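Diacylglycerol kinase (Bacillus anthracis, PDB 3S40) probably phosphorylates diacylglycerol or a related lipid with a nucleoside triphosphate such as ATP as donor, as in other diacylglycerol kinases. Local coordinates at residues I67-F70 and G74-F77; N101-T106 and V217-G222. All coordinates share one frame; numbering follows the deposited sequence.

Interaction 1. Residues I67-F70 and G74-F77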
loop_
_atom_site.group_PDB
_atom_site.type_symbol
_atom_site.label_atom_id
_atom_site.label_comp_id
_atom_site.label_asym_id
_atom_site.label_seq_id
_atom_site.Cartn_x
_atom_site.Cartn_y
_atom_site.Cartn_z
ATOM N N ILE A 67 15.887 -1.173 4.450
ATOM C CA ILE A 67 15.095 -0.868 5.641
ATOM C C ILE A 67 13.975 -1.896 5.786
ATOM O O ILE A 67 13.169 -2.085 4.878
ATOM C CB ILE A 67 14.495 0.560 5.612
ATOM C CG1 ILE A 67 15.620 1.611 5.668
ATOM C CG2 ILE A 67 13.524 0.765 6.777
ATOM C CD1 ILE A 67 15.148 3.035 5.891
ATOM N N ILE A 68 13.952 -2.593 6.917
ATOM C CA ILE A 68 12.917 -3.582 7.187
ATOM C C ILE A 68 11.969 -3.003 8.208
ATOM O O ILE A 68 12.408 -2.425 9.201
ATOM C CB ILE A 68 13.519 -4.875 7.752
ATOM C CG1 ILE A 68 14.639 -5.363 6.831
ATOM C CG2 ILE A 68 12.423 -5.938 7.978
ATOM C CD1 ILE A 68 15.387 -6.570 7.371
ATOM N N VAL A 69 10.670 -3.117 7.971
ATOM C CA VAL A 69 9.709 -2.646 8.978
ATOM C C VAL A 69 8.879 -3.799 9.535
ATOM O O VAL A 69 8.228 -4.512 8.784
ATOM C CB VAL A 69 8.815 -1.522 8.410
ATOM C CG1 VAL A 69 8.196 -1.951 7.095
ATOM C CG2 VAL A 69 7.762 -1.104 9.428
ATOM N N PHE A 70 8.946 -4.012 10.852
ATOM C CA PHE A 70 8.056 -4.949 11.519
ATOM C C PHE A 70 6.892 -4.191 12.118
ATOM O O PHE A 70 7.059 -3.470 13.094
ATOM C CB PHE A 70 8.771 -5.723 12.624
ATOM C CG PHE A 70 7.847 -6.627 13.424
ATOM C CD1 PHE A 70 6.926 -7.441 12.787
ATOM C CD2 PHE A 70 7.924 -6.678 14.811
ATOM C CE1 PHE A 70 6.073 -8.285 13.515
ATOM C CE2 PHE A 70 7.081 -7.524 15.548
ATOM C CZ PHE A 70 6.154 -8.321 14.903
ATOM N N GLY A 74 -0.298 0.981 9.560
ATOM C CA GLY A 74 0.070 2.313 10.011
ATOM C C GLY A 74 1.580 2.531 9.999
ATOM O O GLY A 74 2.074 3.539 9.486
ATOM N N THR A 75 2.318 1.587 10.573
ATOM C CA THR A 75 3.779 1.676 10.607
ATOM C C THR A 75 4.399 1.639 9.209
ATOM O O THR A 75 5.307 2.406 8.912
ATOM C CB THR A 75 4.394 0.581 11.496
ATOM O OG1 THR A 75 3.756 0.603 12.781
ATOM C CG2 THR A 75 5.895 0.826 11.692
ATOM N N VAL A 76 3.897 0.746 8.355
ATOM C CA VAL A 76 4.336 0.649 6.963
ATOM C C VAL A 76 4.129 1.989 6.258
ATOM O O VAL A 76 5.005 2.486 5.550
ATOM C CB VAL A 76 3.535 -0.448 6.191
ATOM C CG1 VAL A 76 3.665 -0.275 4.699
ATOM C CG2 VAL A 76 3.974 -1.854 6.604
ATOM N N PHE A 77 2.942 2.552 6.437
ATOM C CA PHE A 77 2.604 3.839 5.864
ATOM C C PHE A 77 3.525 4.958 6.363
ATOM O O PHE A 77 3.827 5.898 5.625
ATOM C CB PHE A 77 1.142 4.168 6.179
ATOM C CG PHE A 77 0.655 5.455 5.569
ATOM C CD1 PHE A 77 0.673 5.642 4.192
ATOM C CD2 PHE A 77 0.141 6.467 6.371
ATOM C CE1 PHE A 77 0.201 6.826 3.623
ATOM C CE2 PHE A 77 -0.332 7.653 5.812
ATOM C CZ PHE A 77 -0.301 7.832 4.435
#
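Val-69 meets Thr-75 and Val-76, and every direct touch is between methyl groups. The closest joins Val-69 CG2 to Thr-75 CG2 at 3.5 Å. These two side chains pass each other in opposite directions rather than meeting head-on. The other methyl of Val-69 faces the helix one residue further on: Val-69 CG1 lies 4.3 Å from Val-76 CG2. One valine thus spreads its fork over two successive helix residues. The CA atoms of Val-69 and Val-76 are 6.6 Å apart.

Polar chemistry enters through the other branch of Thr-75. Its CG2 is anti to the backbone N (OG1 chi1 -52°), which turns the methyl to the strand and keeps OG1 off Val-69. OG1 is hydrogen-bonded to Asn-16 ND2, so the hydroxyl is satisfied beside an apolar contact.

Strand 66-71, helix 73-83 and strand 91-96 form a beta-alpha-beta unit of the kinase catalytic domain, and this contact lays the start of the helix on the first strand. Val-76 also touches Ile-94 of strand 91-96. Backbone bonds hold strand 66-71 between strands 11-15 and 91-96 in the parallel sheet. Ile-68 and Phe-70 pack against helix 24-38.

Interaction 2. Residues N101-T106 and V217-G222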
loop_
_atom_site.group_PDB
_atom_site.type_symbol
_atom_site.label_atom_id
_atom_site.label_comp_id
_atom_site.label_asym_id
_atom_site.label_seq_id
_atom_site.Cartn_x
_atom_site.Cartn_y
_atom_site.Cartn_z
ATOM N N ASN A 101 -2.176 -5.938 6.929
ATOM C CA ASN A 101 -0.900 -6.087 6.254
ATOM C C ASN A 101 -1.105 -6.106 4.728
ATOM O O ASN A 101 -0.539 -6.930 4.009
ATOM C CB ASN A 101 -0.232 -7.356 6.769
ATOM C CG ASN A 101 -0.183 -7.387 8.288
ATOM O OD1 ASN A 101 0.325 -6.450 8.914
ATOM N ND2 ASN A 101 -0.732 -8.442 8.892
ATOM N N ASP A 102 -1.936 -5.178 4.256
ATOM C CA ASP A 102 -2.320 -5.113 2.853
ATOM C C ASP A 102 -1.141 -5.078 1.902
ATOM O O ASP A 102 -1.080 -5.849 0.928
ATOM C CB ASP A 102 -3.216 -3.902 2.613
ATOM C CG ASP A 102 -4.649 -4.164 3.026
ATOM O OD1 ASP A 102 -5.049 -5.346 2.979
ATOM O OD2 ASP A 102 -5.358 -3.202 3.396
ATOM N N PHE A 103 -0.188 -4.190 2.159
ATOM C CA PHE A 103 0.912 -4.154 1.220
ATOM C C PHE A 103 1.860 -5.356 1.275
ATOM O O PHE A 103 2.407 -5.766 0.243
ATOM C CB PHE A 103 1.661 -2.818 1.181
ATOM C CG PHE A 103 2.102 -2.488 -0.199
ATOM C CD1 PHE A 103 1.199 -1.951 -1.104
ATOM C CD2 PHE A 103 3.373 -2.838 -0.634
ATOM C CE1 PHE A 103 1.569 -1.701 -2.411
ATOM C CE2 PHE A 103 3.755 -2.599 -1.933
ATOM C CZ PHE A 103 2.852 -2.030 -2.830
ATOM N N SER A 104 2.036 -5.928 2.457
ATOM C CA SER A 104 2.829 -7.132 2.588
ATOM C C SER A 104 2.169 -8.240 1.773
ATOM O O SER A 104 2.850 -9.025 1.079
ATOM C CB SER A 104 3.034 -7.523 4.078
ATOM O OG SER A 104 1.976 -8.334 4.584
ATOM N N ARG A 105 0.842 -8.297 1.803
ATOM C CA ARG A 105 0.149 -9.300 0.978
ATOM C C ARG A 105 0.347 -9.057 -0.510
ATOM O O ARG A 105 0.501 -9.990 -1.290
ATOM C CB ARG A 105 -1.344 -9.362 1.293
ATOM C CG ARG A 105 -1.635 -9.934 2.674
ATOM C CD ARG A 105 -3.104 -9.794 3.005
ATOM N NE ARG A 105 -3.334 -9.845 4.441
ATOM C CZ ARG A 105 -3.598 -10.963 5.104
ATOM N NH1 ARG A 105 -3.790 -10.918 6.416
ATOM N NH2 ARG A 105 -3.665 -12.119 4.446
ATOM N N THR A 106 0.359 -7.794 -0.903
ATOM C CA THR A 106 0.563 -7.465 -2.304
ATOM C C THR A 106 1.892 -8.069 -2.805
ATOM O O THR A 106 1.989 -8.572 -3.935
ATOM C CB THR A 106 0.498 -5.933 -2.500
ATOM O OG1 THR A 106 -0.856 -5.495 -2.303
ATOM C CG2 THR A 106 0.946 -5.547 -3.902
ATOM N N VAL A 217 -5.973 -4.808 -10.567
ATOM C CA VAL A 217 -5.095 -3.745 -10.084
ATOM C C VAL A 217 -3.720 -4.382 -9.799
ATOM O O VAL A 217 -3.655 -5.513 -9.343
ATOM C CB VAL A 217 -5.670 -3.060 -8.828
ATOM C CG1 VAL A 217 -6.062 -4.110 -7.792
ATOM C CG2 VAL A 217 -4.684 -2.044 -8.261
ATOM N N LYS A 218 -2.634 -3.680 -10.116
ATOM C CA LYS A 218 -1.273 -4.188 -9.916
ATOM C C LYS A 218 -0.411 -3.069 -9.365
ATOM O O LYS A 218 -0.554 -1.916 -9.797
ATOM C CB LYS A 218 -0.643 -4.628 -11.236
ATOM C CG LYS A 218 -1.325 -5.776 -11.946
ATOM C CD LYS A 218 -1.018 -7.107 -11.284
ATOM C CE LYS A 218 -1.679 -8.231 -12.076
ATOM N NZ LYS A 218 -1.532 -9.580 -11.451
ATOM N N CYS A 219 0.499 -3.388 -8.437
ATOM C CA CYS A 219 1.312 -2.331 -7.839
ATOM C C CYS A 219 2.463 -1.869 -8.749
ATOM O O CYS A 219 3.119 -0.866 -8.461
ATOM C CB CYS A 219 1.884 -2.777 -6.484
ATOM S SG CYS A 219 3.118 -4.113 -6.615
ATOM N N ASP A 220 2.721 -2.606 -9.829
ATOM C CA ASP A 220 3.897 -2.350 -10.672
ATOM C C ASP A 220 3.619 -2.335 -12.191
ATOM O O ASP A 220 4.541 -2.547 -12.989
ATOM C CB ASP A 220 4.976 -3.403 -10.387
ATOM C CG ASP A 220 4.484 -4.820 -10.644
ATOM O OD1 ASP A 220 3.291 -4.973 -10.997
ATOM O OD2 ASP A 220 5.278 -5.780 -10.494
ATOM N N ASP A 221 2.374 -2.096 -12.599
ATOM C CA ASP A 221 2.083 -2.061 -14.039
ATOM C C ASP A 221 2.136 -0.657 -14.669
ATOM O O ASP A 221 1.788 -0.478 -15.829
ATOM C CB ASP A 221 0.773 -2.769 -14.369
ATOM C CG ASP A 221 -0.460 -2.009 -13.878
ATOM O OD1 ASP A 221 -1.579 -2.515 -14.131
ATOM O OD2 ASP A 221 -0.315 -0.933 -13.241
ATOM N N GLY A 222 2.592 0.328 -13.906
ATOM C CA GLY A 222 2.785 1.666 -14.428
ATOM C C GLY A 222 1.527 2.503 -14.583
ATOM O O GLY A 222 1.564 3.593 -15.159
#
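The short helix 102-106 and the loop 217-222 come nearest at Thr-106 and Cys-219, whose CA atoms are 7.6 Å apart. Cys-219 carries the loop side of the contact. Its CB lies 3.9 Å from Phe-103 CZ, the far end of the ring, in an oblique approach. Its SG meets the methyl of Thr-106, with SG to CG2 at 3.8 Å. The sulfur is also 5.5 Å from the centroid of the Phe-103 ring and 59° off the ring normal, a loose sulfur-aromatic contact.

The two helix residues pack on each other as well. Thr-106 CB sits 4.2 Å above the plane of the Phe-103 ring, over its centre. With OG1 set beside the backbone N (chi1 -70°), Thr-106 sends its methyl away from that N, to the cysteine. The strongest polar partner of the hydroxyl is Glu-205, whose OE1 takes the N-H of Cys-219.

At the helix start, Asn-101 O takes two donors, Arg-105 N and Ser-104 OG, the latter at 2.9 Å. Asp-73 receives the backbone N-H groups of Asn-101 and Asp-102. Across the segments the chemistry is apolar and sulfur-aromatic, so buried shape and dispersion join helix to loop, while Glu-205 adds a polar tie to both.

Overall arrangement
Both interactions are buried. Interaction 1 lies within the catalytic domain and joins a strand to the helix that follows it. Interaction 2 links residues more than a hundred positions apart, from the catalytic domain and from the C-terminal beta-sandwich-like one, and is nearer the centre of the chain. They hold different elements. The centres of interactions 1 and 2 are about 15 Å apart, and their nearest atoms, about 5 Å apart, do not touch. Asp-73, in helix 73-83, nevertheless binds the start of helix 102-106, so the helix of one contact is tied to that of the other. Aliphatic methyls make interaction 1, whereas interaction 2 brings in an aromatic ring and a sulfur. In both, a threonine offers its methyl.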